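Local coordinates for mitogen-activated protein kinase, putative (Map kinase-like protein) (Leishmania major, PDB 3PG1), which probably transfers phosphate from ATP to serine or threonine residues of target proteins, as a MAP kinase-like enzyme of the parasite, at residues A[259-264]-A[303-308]; A[154-159]-A[209-214]; A[238-243]-A[268-273]. One frame throughout, in Å; residues are numbered along the deposited sequence. Where two conformers were deposited one is given.

In the fold
All three contacts lie in the helical lobe of the kinase fold. Contact 1 is partly buried, with F261, F303 and N304 at its heart, whereas contacts 2 and 3 are surface contacts. Contacts 1 and 3 share one neighbourhood: each uses one of the successive helices 255-260 and 264-269, and F303 of contact 1 packs on L243 of contact 3. Contact 2, which sets the catalytic loop against the lead-in to helix 214-229, reaches contact 1 through a probable hydrogen bond from R308 NH1 to L214 O, but does not touch contact 3. Aromatic and apolar packing dominates contacts 1 and 3, while contact 2 sets an arginine against a phenylalanine. Contact 3 alone has a hydrogen bond between its segments.

Contact 1 (A[259-264]-A[303-308]); sequences VMFSSP and FNPQRR
A largely aromatic and apolar contact joins the end of helix 255-260 to the loop between helices 291-300 and 311-315, with F261, in one of its two conformers, entering among F303, N304 and P305. Its CG, set between the backbone N and the carbonyl carbon (chi1 49°), carries the ring toward that loop. P305 CD sits over the centre of one ring face, 3.8 Å from the centroid, in a CH-pi contact. The two phenylalanines meet rim to rim, F261 CE1 lying 3.4 Å from F303 CE2, with planes inclined at 53°. N304 crosses the F261 side chain at about a right angle and brings OD1 to 3.2 Å from F261 CE2. Two hydrogen bonds fix the rotation of this amide: OD1 accepts from Q306 N at 2.9 Å, closing an Asx turn, and N304 ND2 gives to Q306 OE1 at 3.0 Å, OE1 lying nearly in the amide plane of N304. At the outer margin M260 SD lies 3.8 Å from Q306 NE2. Just after helix 255-260, F261 also touches E203, whose salt bridge with R308 is the ion pair known in protein kinases between the APE glutamate and an arginine near the C-terminal end of the kinase domain.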
loop_
_atom_site.group_PDB
_atom_site.type_symbol
_atom_site.label_atom_id
_atom_site.label_comp_id
_atom_site.label_asym_id
_atom_site.label_seq_id
_atom_site.Cartn_x
_atom_site.Cartn_y
_atom_site.Cartn_z
ATOM N N VAL A 259 -27.292 -0.660 2.785
ATOM C CA VAL A 259 -27.420 -0.317 4.202
ATOM C C VAL A 259 -26.483 -1.102 5.076
ATOM O O VAL A 259 -25.941 -0.527 6.003
ATOM C CB VAL A 259 -28.860 -0.124 4.772
ATOM C CG1 VAL A 259 -29.860 0.308 3.705
ATOM C CG2 VAL A 259 -29.344 -1.335 5.546
ATOM N N MET A 260 -26.182 -2.373 4.716
ATOM C CA MET A 260 -25.209 -3.160 5.469
ATOM C C MET A 260 -23.746 -2.652 5.385
ATOM O O MET A 260 -22.967 -2.979 6.266
ATOM C CB MET A 260 -25.169 -4.626 4.997
ATOM C CG MET A 260 -26.440 -5.357 5.210
ATOM S SD MET A 260 -26.191 -7.094 4.676
ATOM C CE MET A 260 -27.719 -7.649 4.965
ATOM N N PHE A 261 -23.350 -1.970 4.314
ATOM C CA PHE A 261 -21.952 -1.553 4.280
ATOM C C PHE A 261 -21.759 -0.045 4.055
ATOM O O PHE A 261 -20.866 0.376 3.314
ATOM C CB PHE A 261 -21.036 -2.531 3.468
ATOM C CG PHE A 261 -21.564 -2.899 2.108
ATOM C CD1 PHE A 261 -21.268 -2.117 0.995
ATOM C CD2 PHE A 261 -22.407 -3.990 1.942
ATOM C CE1 PHE A 261 -21.795 -2.427 -0.258
ATOM C CE2 PHE A 261 -22.955 -4.276 0.687
ATOM C CZ PHE A 261 -22.670 -3.475 -0.399
ATOM N N SER A 262 -22.609 0.768 4.747
ATOM C CA SER A 262 -22.554 2.227 4.745
ATOM C C SER A 262 -22.633 2.729 6.159
ATOM O O SER A 262 -23.270 2.108 7.005
ATOM C CB SER A 262 -23.677 2.845 3.910
ATOM O OG SER A 262 -24.948 2.330 4.262
ATOM N N SER A 263 -22.019 3.878 6.411
ATOM C CA SER A 263 -22.160 4.534 7.707
ATOM C C SER A 263 -23.576 5.134 7.764
ATOM O O SER A 263 -24.163 5.375 6.704
ATOM C CB SER A 263 -21.161 5.678 7.802
ATOM O OG SER A 263 -21.502 6.699 6.879
ATOM N N PRO A 264 -24.104 5.480 8.967
ATOM C CA PRO A 264 -25.418 6.162 9.040
ATOM C C PRO A 264 -25.495 7.461 8.220
ATOM O O PRO A 264 -26.539 7.746 7.648
ATOM C CB PRO A 264 -25.573 6.452 10.538
ATOM C CG PRO A 264 -24.783 5.404 11.202
ATOM C CD PRO A 264 -23.562 5.242 10.322
ATOM N N PHE A 303 -19.749 -5.111 -5.976
ATOM C CA PHE A 303 -20.081 -3.947 -5.141
ATOM C C PHE A 303 -20.124 -4.362 -3.665
ATOM O O PHE A 303 -19.575 -3.686 -2.791
ATOM C CB PHE A 303 -21.460 -3.401 -5.568
ATOM C CG PHE A 303 -21.811 -2.076 -4.933
ATOM C CD1 PHE A 303 -21.555 -0.880 -5.596
ATOM C CD2 PHE A 303 -22.360 -2.021 -3.651
ATOM C CE1 PHE A 303 -21.886 0.354 -5.006
ATOM C CE2 PHE A 303 -22.665 -0.784 -3.048
ATOM C CZ PHE A 303 -22.459 0.389 -3.746
ATOM N N ASN A 304 -20.761 -5.484 -3.392
ATOM C CA ASN A 304 -20.901 -5.949 -2.016
ATOM C C ASN A 304 -19.695 -6.840 -1.640
ATOM O O ASN A 304 -19.537 -7.903 -2.248
ATOM C CB ASN A 304 -22.236 -6.726 -1.874
ATOM C CG ASN A 304 -22.484 -7.316 -0.505
ATOM O OD1 ASN A 304 -21.645 -7.206 0.374
ATOM N ND2 ASN A 304 -23.682 -7.886 -0.258
ATOM N N PRO A 305 -18.884 -6.471 -0.597
ATOM C CA PRO A 305 -17.736 -7.325 -0.193
ATOM C C PRO A 305 -18.102 -8.752 0.222
ATOM O O PRO A 305 -17.277 -9.655 0.058
ATOM C CB PRO A 305 -17.144 -6.567 1.010
ATOM C CG PRO A 305 -18.242 -5.758 1.500
ATOM C CD PRO A 305 -18.965 -5.283 0.277
ATOM N N GLN A 306 -19.340 -8.984 0.692
ATOM C CA GLN A 306 -19.762 -10.354 1.071
ATOM C C GLN A 306 -19.707 -11.309 -0.147
ATOM O O GLN A 306 -19.607 -12.495 0.077
ATOM C CB GLN A 306 -21.218 -10.356 1.577
ATOM C CG GLN A 306 -21.380 -9.420 2.770
ATOM C CD GLN A 306 -22.779 -9.219 3.219
ATOM O OE1 GLN A 306 -23.731 -9.133 2.426
ATOM N NE2 GLN A 306 -22.933 -9.070 4.522
ATOM N N ARG A 307 -19.791 -10.796 -1.409
ATOM C CA ARG A 307 -19.775 -11.630 -2.641
ATOM C C ARG A 307 -18.478 -11.444 -3.414
ATOM O O ARG A 307 -18.364 -11.990 -4.520
ATOM C CB ARG A 307 -20.915 -11.175 -3.623
ATOM C CG ARG A 307 -22.316 -11.403 -3.177
ATOM C CD ARG A 307 -23.358 -10.903 -4.187
ATOM N NE ARG A 307 -24.326 -10.038 -3.486
ATOM C CZ ARG A 307 -25.422 -10.469 -2.870
ATOM N NH1 ARG A 307 -25.776 -11.745 -2.941
ATOM N NH2 ARG A 307 -26.194 -9.622 -2.213
ATOM N N ARG A 308 -17.574 -10.603 -2.916
ATOM C CA ARG A 308 -16.295 -10.262 -3.570
ATOM C C ARG A 308 -15.270 -11.403 -3.418
ATOM O O ARG A 308 -15.106 -12.005 -2.331
ATOM C CB ARG A 308 -15.758 -8.908 -3.073
ATOM C CG ARG A 308 -14.674 -8.288 -4.017
ATOM C CD ARG A 308 -14.212 -6.911 -3.504
ATOM N NE ARG A 308 -15.386 -6.017 -3.346
ATOM C CZ ARG A 308 -15.555 -5.124 -2.366
ATOM N NH1 ARG A 308 -14.590 -4.916 -1.477
ATOM N NH2 ARG A 308 -16.658 -4.383 -2.313
#

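Contact 2 (A[154-159]-A[209-214]); sequences GVVHRD and KGFTKL
R158 sends its CG anti to the backbone N (chi1 -153°), while F211 carries its CG between backbone N and carbonyl carbon (chi1 68°), and the two side chains cross at about a right angle. R158 CD comes within 3.7 Å of F211 CZ, and the guanidinium follows, its NH1 also 3.7 Å from F211 CZ. F211 CE1 lies over one face of the guanidinium, offset toward its rim; with the planes 45° apart, neither group lies flat on the other. V156 adds an apolar contact alongside. Its CG1 meets the F211 ring at the edge, 4.4 Å from CE2, and also approaches T212 O, whereas CG2 rests 3.7 Å from K213 CA. The backbones are close here, with the CA atoms of V156 and K213 5.0 Å apart. No hydrogen bond joins the two segments directly; D216, just beyond K213 and L214 in helix 214-229, instead accepts from H157 N through OD1 and from R158 N through OD2. L204 of helix 202-205 touches both R158 and F211. D159 N donates to H157 ND1 at 3.0 Å, and D159 OD1 pairs with R200. H157, R158 and D159 spell the HRD motif of the protein kinase catalytic loop, here packed against the segment leading into helix 214-229.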
loop_
_atom_site.group_PDB
_atom_site.type_symbol
_atom_site.label_atom_id
_atom_site.label_comp_id
_atom_site.label_asym_id
_atom_site.label_seq_id
_atom_site.Cartn_x
_atom_site.Cartn_y
_atom_site.Cartn_z
ATOM N N GLY A 154 -3.237 -10.674 8.928
ATOM C CA GLY A 154 -4.286 -9.794 9.460
ATOM C C GLY A 154 -4.100 -8.320 9.115
ATOM O O GLY A 154 -4.680 -7.446 9.757
ATOM N N VAL A 155 -3.276 -8.021 8.107
ATOM C CA VAL A 155 -3.007 -6.640 7.739
ATOM C C VAL A 155 -3.786 -6.275 6.502
ATOM O O VAL A 155 -3.765 -7.003 5.504
ATOM C CB VAL A 155 -1.462 -6.431 7.607
ATOM C CG1 VAL A 155 -1.102 -5.029 7.061
ATOM C CG2 VAL A 155 -0.799 -6.671 8.955
ATOM N N VAL A 156 -4.457 -5.143 6.556
ATOM C CA VAL A 156 -5.221 -4.655 5.414
ATOM C C VAL A 156 -4.460 -3.462 4.854
ATOM O O VAL A 156 -4.071 -2.568 5.632
ATOM C CB VAL A 156 -6.665 -4.275 5.854
ATOM C CG1 VAL A 156 -7.466 -3.714 4.665
ATOM C CG2 VAL A 156 -7.379 -5.514 6.449
ATOM N N HIS A 157 -4.221 -3.439 3.515
ATOM C CA HIS A 157 -3.481 -2.309 2.924
ATOM C C HIS A 157 -4.318 -1.065 3.068
ATOM O O HIS A 157 -3.893 -0.096 3.698
ATOM C CB HIS A 157 -3.094 -2.558 1.425
ATOM C CG HIS A 157 -2.124 -1.553 0.890
ATOM N ND1 HIS A 157 -2.392 -0.192 0.924
ATOM C CD2 HIS A 157 -0.879 -1.737 0.378
ATOM C CE1 HIS A 157 -1.309 0.404 0.451
ATOM N NE2 HIS A 157 -0.370 -0.489 0.115
ATOM N N ARG A 158 -5.516 -1.096 2.508
ATOM C CA ARG A 158 -6.500 -0.016 2.555
ATOM C C ARG A 158 -6.260 1.148 1.597
ATOM O O ARG A 158 -7.178 1.949 1.358
ATOM C CB ARG A 158 -6.759 0.449 4.006
ATOM C CG ARG A 158 -8.154 1.039 4.207
ATOM C CD ARG A 158 -8.193 1.732 5.558
ATOM N NE ARG A 158 -9.114 2.866 5.553
ATOM C CZ ARG A 158 -9.411 3.597 6.623
ATOM N NH1 ARG A 158 -8.858 3.322 7.800
ATOM N NH2 ARG A 158 -10.272 4.601 6.527
ATOM N N ASP A 159 -5.058 1.245 0.999
ATOM C CA ASP A 159 -4.875 2.330 0.029
ATOM C C ASP A 159 -4.008 1.844 -1.148
ATOM O O ASP A 159 -3.023 2.502 -1.522
ATOM C CB ASP A 159 -4.282 3.585 0.710
ATOM C CG ASP A 159 -4.302 4.836 -0.189
ATOM O OD1 ASP A 159 -5.183 4.917 -1.102
ATOM O OD2 ASP A 159 -3.396 5.679 -0.046
ATOM N N LYS A 209 -17.434 1.541 8.912
ATOM C CA LYS A 209 -16.381 1.275 9.898
ATOM C C LYS A 209 -15.976 -0.225 9.933
ATOM O O LYS A 209 -14.879 -0.548 10.382
ATOM C CB LYS A 209 -16.828 1.757 11.297
ATOM C CG LYS A 209 -18.124 1.131 11.804
ATOM C CD LYS A 209 -17.959 0.429 13.145
ATOM C CE LYS A 209 -19.272 0.316 13.894
ATOM N NZ LYS A 209 -20.287 -0.492 13.159
ATOM N N GLY A 210 -16.876 -1.104 9.491
ATOM C CA GLY A 210 -16.651 -2.546 9.502
ATOM C C GLY A 210 -15.978 -3.077 8.241
ATOM O O GLY A 210 -16.149 -4.258 7.900
ATOM N N PHE A 211 -15.211 -2.227 7.524
ATOM C CA PHE A 211 -14.530 -2.694 6.296
ATOM C C PHE A 211 -13.529 -3.797 6.680
ATOM O O PHE A 211 -13.026 -3.850 7.831
ATOM C CB PHE A 211 -13.799 -1.551 5.548
ATOM C CG PHE A 211 -12.627 -1.024 6.330
ATOM C CD1 PHE A 211 -12.799 -0.017 7.286
ATOM C CD2 PHE A 211 -11.349 -1.529 6.122
ATOM C CE1 PHE A 211 -11.708 0.475 8.009
ATOM C CE2 PHE A 211 -10.260 -1.039 6.851
ATOM C CZ PHE A 211 -10.451 -0.057 7.802
ATOM N N THR A 212 -13.179 -4.622 5.688
ATOM C CA THR A 212 -12.261 -5.739 5.907
ATOM C C THR A 212 -11.181 -5.778 4.817
ATOM O O THR A 212 -11.121 -4.899 3.966
ATOM C CB THR A 212 -13.065 -7.079 5.963
ATOM O OG1 THR A 212 -13.499 -7.459 4.638
ATOM C CG2 THR A 212 -14.259 -7.036 6.957
ATOM N N LYS A 213 -10.381 -6.861 4.797
ATOM C CA LYS A 213 -9.329 -7.081 3.788
ATOM C C LYS A 213 -9.905 -7.092 2.357
ATOM O O LYS A 213 -9.169 -6.816 1.405
ATOM C CB LYS A 213 -8.584 -8.407 4.085
ATOM C CG LYS A 213 -9.485 -9.628 4.050
ATOM C CD LYS A 213 -8.657 -10.826 4.583
ATOM C CE LYS A 213 -9.473 -12.074 4.741
ATOM N NZ LYS A 213 -8.697 -13.114 5.469
ATOM N N LEU A 214 -11.239 -7.357 2.211
ATOM C CA LEU A 214 -11.855 -7.267 0.870
ATOM C C LEU A 214 -11.800 -5.917 0.186
ATOM O O LEU A 214 -11.851 -5.853 -1.055
ATOM C CB LEU A 214 -13.282 -7.806 0.886
ATOM C CG LEU A 214 -13.174 -9.340 0.982
ATOM C CD1 LEU A 214 -14.317 -9.898 1.649
ATOM C CD2 LEU A 214 -12.810 -9.940 -0.398
#

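Contact 3 (A[238-243]-A[268-273]); sequences TFYNQL and DYLRNS
The first turn of helix 239-250 faces the end of helix 264-269 and the type I turn L270-S273, with the CA atoms of Y240 and L270 8.2 Å apart. T238 and N241 form a capping box at the start of helix 239-250, N241 N giving to T238 OG1 at 3.0 Å and T238 N to N241 OD1. Y240 reaches across, its hydroxyl donating to Y269 O at 2.7 Å; the carbonyl oxygen lies at the edge of the Y240 ring, in its plane, and the donor is tilted 30° from the carbonyl plane. F239, CG anti to its backbone N (chi1 169°), receives the edge of Y269 in a T-shaped stack, centroids 5.1 Å apart and planes at 74°. Y269 CD2 stands over one face of F239, and L243 CD1 over the opposite face. L270, in one of its two conformers, places CD2 3.8 Å from F239 CE2 and also 3.8 Å from L243 CD1. F239 and L243 pack on V205 of helix 202-205, and L243 and L270 both touch M206 just after it. The contact joins helix 239-250 to the helical pair 255-269, which corresponds in position to the MAP kinase insert.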
loop_
_atom_site.group_PDB
_atom_site.type_symbol
_atom_site.label_atom_id
_atom_site.label_comp_id
_atom_site.label_asym_id
_atom_site.label_seq_id
_atom_site.Cartn_x
_atom_site.Cartn_y
_atom_site.Cartn_z
ATOM N N THR A 238 -16.650 13.175 -6.721
ATOM C CA THR A 238 -17.512 13.421 -5.558
ATOM C C THR A 238 -18.004 12.100 -5.057
ATOM O O THR A 238 -17.938 11.094 -5.775
ATOM C CB THR A 238 -18.772 14.324 -5.861
ATOM O OG1 THR A 238 -19.717 13.604 -6.667
ATOM C CG2 THR A 238 -18.441 15.676 -6.520
ATOM N N PHE A 239 -18.575 12.100 -3.856
ATOM C CA PHE A 239 -19.182 10.906 -3.272
ATOM C C PHE A 239 -20.263 10.333 -4.244
ATOM O O PHE A 239 -20.255 9.144 -4.521
ATOM C CB PHE A 239 -19.833 11.309 -1.917
ATOM C CG PHE A 239 -20.721 10.254 -1.298
ATOM C CD1 PHE A 239 -20.198 9.302 -0.428
ATOM C CD2 PHE A 239 -22.097 10.278 -1.496
ATOM C CE1 PHE A 239 -21.024 8.321 0.136
ATOM C CE2 PHE A 239 -22.915 9.302 -0.940
ATOM C CZ PHE A 239 -22.374 8.338 -0.107
ATOM N N TYR A 240 -21.178 11.181 -4.760
ATOM C CA TYR A 240 -22.249 10.661 -5.621
ATOM C C TYR A 240 -21.792 10.224 -6.995
ATOM O O TYR A 240 -22.258 9.197 -7.498
ATOM C CB TYR A 240 -23.403 11.664 -5.769
ATOM C CG TYR A 240 -24.106 12.017 -4.476
ATOM C CD1 TYR A 240 -24.953 11.105 -3.850
ATOM C CD2 TYR A 240 -23.960 13.275 -3.899
ATOM C CE1 TYR A 240 -25.631 11.436 -2.682
ATOM C CE2 TYR A 240 -24.621 13.608 -2.720
ATOM C CZ TYR A 240 -25.457 12.686 -2.115
ATOM O OH TYR A 240 -26.168 13.026 -0.994
ATOM N N ASN A 241 -20.920 11.018 -7.625
ATOM C CA ASN A 241 -20.509 10.717 -8.973
ATOM C C ASN A 241 -19.527 9.564 -9.061
ATOM O O ASN A 241 -19.467 8.906 -10.095
ATOM C CB ASN A 241 -20.190 11.964 -9.805
ATOM C CG ASN A 241 -18.809 12.567 -9.599
ATOM O OD1 ASN A 241 -17.841 11.865 -9.425
ATOM N ND2 ASN A 241 -18.695 13.894 -9.648
ATOM N N GLN A 242 -18.813 9.280 -7.955
ATOM C CA GLN A 242 -17.910 8.125 -7.850
ATOM C C GLN A 242 -18.798 6.878 -7.752
ATOM O O GLN A 242 -18.598 5.893 -8.472
ATOM C CB GLN A 242 -17.016 8.232 -6.576
ATOM C CG GLN A 242 -16.015 7.024 -6.412
ATOM C CD GLN A 242 -14.901 7.040 -7.455
ATOM O OE1 GLN A 242 -14.516 8.079 -7.963
ATOM N NE2 GLN A 242 -14.317 5.899 -7.762
ATOM N N LEU A 243 -19.798 6.926 -6.889
ATOM C CA LEU A 243 -20.742 5.791 -6.766
ATOM C C LEU A 243 -21.527 5.572 -8.049
ATOM O O LEU A 243 -21.756 4.416 -8.423
ATOM C CB LEU A 243 -21.687 5.946 -5.574
ATOM C CG LEU A 243 -21.027 5.691 -4.184
ATOM C CD1 LEU A 243 -21.973 6.071 -3.052
ATOM C CD2 LEU A 243 -20.500 4.183 -4.027
ATOM N N ASP A 268 -27.938 8.275 4.770
ATOM C CA ASP A 268 -28.743 9.482 4.625
ATOM C C ASP A 268 -28.383 10.241 3.341
ATOM O O ASP A 268 -29.267 10.824 2.731
ATOM C CB ASP A 268 -28.611 10.377 5.855
ATOM C CG ASP A 268 -29.379 9.882 7.075
ATOM O OD1 ASP A 268 -30.408 9.173 6.890
ATOM O OD2 ASP A 268 -28.987 10.250 8.209
ATOM N N TYR A 269 -27.115 10.223 2.922
ATOM C CA TYR A 269 -26.731 10.887 1.668
ATOM C C TYR A 269 -27.434 10.221 0.469
ATOM O O TYR A 269 -27.798 10.888 -0.482
ATOM C CB TYR A 269 -25.207 10.743 1.397
ATOM C CG TYR A 269 -24.258 11.445 2.356
ATOM C CD1 TYR A 269 -24.656 12.574 3.071
ATOM C CD2 TYR A 269 -22.943 11.009 2.503
ATOM C CE1 TYR A 269 -23.784 13.221 3.945
ATOM C CE2 TYR A 269 -22.056 11.660 3.361
ATOM C CZ TYR A 269 -22.479 12.773 4.071
ATOM O OH TYR A 269 -21.611 13.410 4.923
ATOM N N LEU A 270 -27.557 8.898 0.535
ATOM C CA LEU A 270 -28.115 8.057 -0.532
ATOM C C LEU A 270 -29.612 7.787 -0.377
ATOM O O LEU A 270 -30.191 7.064 -1.197
ATOM C CB LEU A 270 -27.335 6.724 -0.571
ATOM C CG LEU A 270 -25.843 6.816 -0.888
ATOM C CD1 LEU A 270 -25.115 5.592 -0.390
ATOM C CD2 LEU A 270 -25.594 7.040 -2.376
ATOM N N ARG A 271 -30.239 8.383 0.660
ATOM C CA ARG A 271 -31.654 8.246 1.033
ATOM C C ARG A 271 -32.662 8.411 -0.110
ATOM O O ARG A 271 -33.561 7.576 -0.253
ATOM C CB ARG A 271 -31.976 9.164 2.219
ATOM C CG ARG A 271 -33.238 8.814 3.007
ATOM C CD ARG A 271 -33.431 9.735 4.206
ATOM N NE ARG A 271 -33.940 11.059 3.828
ATOM C CZ ARG A 271 -33.180 12.138 3.642
ATOM N NH1 ARG A 271 -31.861 12.067 3.782
ATOM N NH2 ARG A 271 -33.737 13.294 3.296
ATOM N N ASN A 272 -32.514 9.471 -0.910
ATOM C CA ASN A 272 -33.422 9.753 -2.027
ATOM C C ASN A 272 -32.795 9.382 -3.370
ATOM O O ASN A 272 -33.305 9.787 -4.415
ATOM C CB ASN A 272 -33.920 11.216 -2.008
ATOM C CG ASN A 272 -34.498 11.684 -0.689
ATOM O OD1 ASN A 272 -33.966 12.598 -0.048
ATOM N ND2 ASN A 272 -35.628 11.114 -0.272
ATOM N N SER A 273 -31.712 8.588 -3.348
ATOM C CA SER A 273 -31.059 8.168 -4.585
ATOM C C SER A 273 -31.888 7.110 -5.294
ATOM O O SER A 273 -32.105 6.013 -4.760
ATOM C CB SER A 273 -29.632 7.673 -4.347
ATOM O OG SER A 273 -28.723 8.742 -4.139
#